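Local coordinates for alkaline phosphatase D (Bacillus subtilis, PDB 2YEQ), which hydrolyses phosphate esters as a secreted phosphodiesterase and alkaline phosphatase, with iron and calcium in its active site, at residues Y154-T165 and I410-D418. Sequence-based numbering, arbitrary orientation.
Sequences YEYGPNEYVSKT and ITSGGNGAD. With FE (Fe (III) ion), chain B; EDO (1,2-ethanediol), chain N.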
loop_
_atom_site.group_PDB
_atom_site.type_symbol
_atom_site.label_atom_id
_atom_site.label_comp_id
_atom_site.label_asym_id
_atom_site.label_seq_id
_atom_site.Cartn_x
_atom_site.Cartn_y
_atom_site.Cartn_z
ATOM N N TYR A 154 9.243 1.452 7.358
ATOM C CA TYR A 154 10.512 0.833 7.001
ATOM C C TYR A 154 11.192 0.442 8.326
ATOM O O TYR A 154 10.930 1.060 9.372
ATOM C CB TYR A 154 11.414 1.762 6.170
ATOM C CG TYR A 154 10.932 1.945 4.738
ATOM C CD1 TYR A 154 9.741 2.640 4.462
ATOM C CD2 TYR A 154 11.625 1.385 3.677
ATOM C CE1 TYR A 154 9.273 2.795 3.170
ATOM C CE2 TYR A 154 11.173 1.532 2.355
ATOM C CZ TYR A 154 9.982 2.221 2.113
ATOM O OH TYR A 154 9.528 2.396 0.838
ATOM N N GLU A 155 12.064 -0.556 8.250
ATOM C CA GLU A 155 12.612 -1.236 9.429
ATOM C C GLU A 155 13.969 -0.755 9.882
ATOM O O GLU A 155 14.448 -1.136 10.968
ATOM C CB GLU A 155 12.657 -2.746 9.152
ATOM C CG GLU A 155 13.873 -3.213 8.308
ATOM C CD GLU A 155 13.632 -3.146 6.802
ATOM O OE1 GLU A 155 12.670 -2.458 6.374
ATOM O OE2 GLU A 155 14.429 -3.751 6.038
ATOM N N TYR A 156 14.611 0.063 9.059
ATOM C CA TYR A 156 15.997 0.434 9.247
ATOM C C TYR A 156 16.293 1.245 10.511
ATOM O O TYR A 156 15.404 1.852 11.103
ATOM C CB TYR A 156 16.496 1.219 8.042
ATOM C CG TYR A 156 16.471 0.415 6.760
ATOM C CD1 TYR A 156 17.404 -0.586 6.537
ATOM C CD2 TYR A 156 15.500 0.639 5.783
ATOM C CE1 TYR A 156 17.381 -1.339 5.380
ATOM C CE2 TYR A 156 15.459 -0.112 4.632
ATOM C CZ TYR A 156 16.385 -1.110 4.441
ATOM O OH TYR A 156 16.347 -1.859 3.293
ATOM N N GLY A 157 17.554 1.177 10.932
ATOM C CA GLY A 157 18.135 2.145 11.840
ATOM C C GLY A 157 18.414 3.429 11.085
ATOM O O GLY A 157 18.115 3.534 9.889
ATOM N N PRO A 158 18.983 4.411 11.770
ATOM C CA PRO A 158 19.252 5.697 11.138
ATOM C C PRO A 158 20.505 5.661 10.267
ATOM O O PRO A 158 21.413 4.876 10.521
ATOM C CB PRO A 158 19.415 6.643 12.336
ATOM C CG PRO A 158 19.871 5.796 13.418
ATOM C CD PRO A 158 19.190 4.468 13.227
ATOM N N ASN A 159 20.542 6.497 9.234
ATOM C CA ASN A 159 21.693 6.593 8.333
ATOM C C ASN A 159 22.023 5.273 7.641
ATOM O O ASN A 159 23.198 4.944 7.426
ATOM C CB ASN A 159 22.950 7.062 9.089
ATOM C CG ASN A 159 22.716 8.323 9.892
ATOM O OD1 ASN A 159 22.891 8.343 11.121
ATOM N ND2 ASN A 159 22.322 9.387 9.204
ATOM N N GLU A 160 21.012 4.479 7.337
ATOM C CA GLU A 160 21.250 3.218 6.660
ATOM C C GLU A 160 20.740 3.287 5.232
ATOM O O GLU A 160 21.537 3.205 4.276
ATOM C CB GLU A 160 20.626 2.065 7.436
ATOM C CG GLU A 160 21.404 1.764 8.708
ATOM C CD GLU A 160 20.662 0.881 9.685
ATOM O OE1 GLU A 160 19.669 0.228 9.284
ATOM O OE2 GLU A 160 21.083 0.851 10.872
ATOM N N TYR A 161 19.424 3.425 5.090
ATOM C CA TYR A 161 18.799 3.534 3.780
ATOM C C TYR A 161 18.663 5.007 3.453
ATOM O O TYR A 161 17.704 5.662 3.872
ATOM C CB TYR A 161 17.454 2.841 3.793
ATOM C CG TYR A 161 16.659 2.957 2.505
ATOM C CD1 TYR A 161 17.286 3.110 1.265
ATOM C CD2 TYR A 161 15.284 2.916 2.531
ATOM C CE1 TYR A 161 16.552 3.214 0.106
ATOM C CE2 TYR A 161 14.544 3.002 1.378
ATOM C CZ TYR A 161 15.173 3.153 0.177
ATOM O OH TYR A 161 14.423 3.280 -0.965
ATOM N N VAL A 162 19.651 5.522 2.729
ATOM C CA VAL A 162 19.842 6.951 2.592
ATOM C C VAL A 162 19.406 7.432 1.205
ATOM O O VAL A 162 19.830 6.913 0.172
ATOM C CB VAL A 162 21.277 7.354 2.898
ATOM C CG1 VAL A 162 21.487 8.892 2.677
ATOM C CG2 VAL A 162 21.617 6.935 4.366
ATOM N N SER A 163 18.517 8.421 1.205
ATOM C CA SER A 163 17.989 8.986 -0.024
ATOM C C SER A 163 19.073 9.771 -0.764
ATOM O O SER A 163 19.915 10.410 -0.143
ATOM C CB SER A 163 16.805 9.907 0.312
ATOM O OG SER A 163 16.537 10.798 -0.730
ATOM N N LYS A 164 19.005 9.766 -2.094
ATOM C CA LYS A 164 19.853 10.637 -2.909
ATOM C C LYS A 164 19.724 12.105 -2.545
ATOM O O LYS A 164 20.697 12.837 -2.677
ATOM C CB LYS A 164 19.543 10.487 -4.398
ATOM C CG LYS A 164 20.450 9.480 -5.104
ATOM C CD LYS A 164 21.874 10.011 -5.308
ATOM C CE LYS A 164 22.932 9.070 -4.721
ATOM N NZ LYS A 164 22.900 7.724 -5.347
ATOM N N THR A 165 18.547 12.542 -2.075
ATOM C CA THR A 165 18.372 13.951 -1.699
ATOM C C THR A 165 18.471 14.205 -0.183
ATOM O O THR A 165 18.166 15.299 0.280
ATOM C CB THR A 165 17.083 14.554 -2.328
ATOM O OG1 THR A 165 15.939 13.746 -2.020
ATOM C CG2 THR A 165 17.237 14.643 -3.835
ATOM N N ILE A 410 5.109 7.833 -1.632
ATOM C CA ILE A 410 4.779 9.016 -0.818
ATOM C C ILE A 410 6.036 9.818 -0.535
ATOM O O ILE A 410 6.029 11.053 -0.656
ATOM C CB ILE A 410 4.073 8.584 0.477
ATOM C CG1 ILE A 410 2.689 8.027 0.166
ATOM C CG2 ILE A 410 4.029 9.714 1.515
ATOM C CD1 ILE A 410 1.575 9.116 -0.138
ATOM N N THR A 411 7.128 9.136 -0.147
ATOM C CA THR A 411 8.432 9.775 0.044
ATOM C C THR A 411 9.675 8.979 -0.381
ATOM O O THR A 411 10.712 9.567 -0.621
ATOM C CB THR A 411 8.684 10.064 1.548
ATOM O OG1 THR A 411 8.401 8.870 2.293
ATOM C CG2 THR A 411 7.797 11.251 2.032
ATOM N N SER A 412 9.606 7.652 -0.395
ATOM C CA SER A 412 10.832 6.834 -0.550
ATOM C C SER A 412 11.562 7.239 -1.806
ATOM O O SER A 412 10.954 7.354 -2.881
ATOM C CB SER A 412 10.505 5.341 -0.606
ATOM O OG SER A 412 9.732 4.968 0.502
ATOM N N GLY A 413 12.846 7.535 -1.638
ATOM C CA GLY A 413 13.716 7.913 -2.740
ATOM C C GLY A 413 13.993 9.394 -2.840
ATOM O O GLY A 413 14.935 9.806 -3.510
ATOM N N GLY A 414 13.211 10.213 -2.143
ATOM C CA GLY A 414 13.514 11.642 -2.095
ATOM C C GLY A 414 12.838 12.420 -3.218
ATOM O O GLY A 414 11.801 12.001 -3.740
ATOM N N ASN A 415 13.421 13.544 -3.612
ATOM C CA ASN A 415 12.695 14.490 -4.457
ATOM C C ASN A 415 12.463 14.009 -5.880
ATOM O O ASN A 415 11.419 14.315 -6.495
ATOM C CB ASN A 415 13.398 15.842 -4.473
ATOM C CG ASN A 415 13.421 16.501 -3.116
ATOM O OD1 ASN A 415 12.522 16.284 -2.282
ATOM N ND2 ASN A 415 14.448 17.306 -2.877
ATOM N N GLY A 416 13.429 13.265 -6.410
ATOM C CA GLY A 416 13.256 12.658 -7.722
ATOM C C GLY A 416 13.267 13.700 -8.836
ATOM O O GLY A 416 13.883 14.775 -8.710
ATOM N N ALA A 417 12.581 13.374 -9.919
ATOM C CA ALA A 417 12.682 14.156 -11.157
ATOM C C ALA A 417 11.584 13.733 -12.117
ATOM O O ALA A 417 10.840 12.788 -11.848
ATOM C CB ALA A 417 14.069 13.973 -11.783
ATOM N N ASP A 418 11.428 14.455 -13.227
ATOM C CA ASP A 418 10.408 14.071 -14.193
ATOM C C ASP A 418 10.799 12.787 -14.936
ATOM O O ASP A 418 9.951 11.967 -15.276
ATOM C CB ASP A 418 10.124 15.214 -15.191
ATOM C CG ASP A 418 8.778 15.082 -15.838
ATOM O OD1 ASP A 418 7.745 15.403 -15.181
ATOM O OD2 ASP A 418 8.737 14.603 -16.987
HETATM FE FE FE B . 9.340 1.147 -0.708
HETATM C C1 EDO N . 9.497 19.339 -14.213
HETATM O O1 EDO N . 9.864 20.732 -14.216
HETATM C C2 EDO N . 8.825 18.857 -15.495
HETATM O O2 EDO N . 7.636 18.123 -15.188
HETATM O O HOH W 1 17.272 8.254 -3.507
#
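The hydroxyl of S412 donates a hydrogen bond to the phenolic oxygen of Y154, a short bond of 2.6 Å between OG and OH, and the same oxygen binds the iron(III) ion at 2.0 Å. Iron and serine thus meet on one phenolic oxygen, and S412 is a second-shell residue that probably fixes the position of OH. OG approaches the ring obliquely, 3.2 Å from CZ of Y154, and reaches it because it stands anti to the carbonyl carbon of S412 (chi1 -53°). Beside this pair, OH of Y161 lies 4.4 Å from CB of S412, a looser contact.

At the other end of the contact, 163-165 runs past the turn formed by residues 411-414, a type II beta turn closed by G414 N on T411 O. OG of S163 accepts from the backbone N of T165, an ST turn, and lies over CA of G414. Beside it, against the same glycine, OG1 of T165 (chi1 53°) takes the N-H of N415 at 3.0 Å between OG1 and N, at an angle of 154°. G414 lets both hydroxyls come this close, OG1 of T165 standing 3.2 Å from CA of G414. ND2 of N415 lies against CB and CG2 of T165, while OD1 of N415 is held by the backbone N of V462. A water accepts from K164 N and donates to G413 O.

D151, H382 and C124 are further protein ligands of the iron, and S412 also packs on H382. Both segments are loops of the calcineurin-like metallophosphoesterase domain that carries the metal centre, one following strand 145-148 and the other lying between strand 400-406 and helix 423-429, while Y161 leans on S509 of helix 504-520.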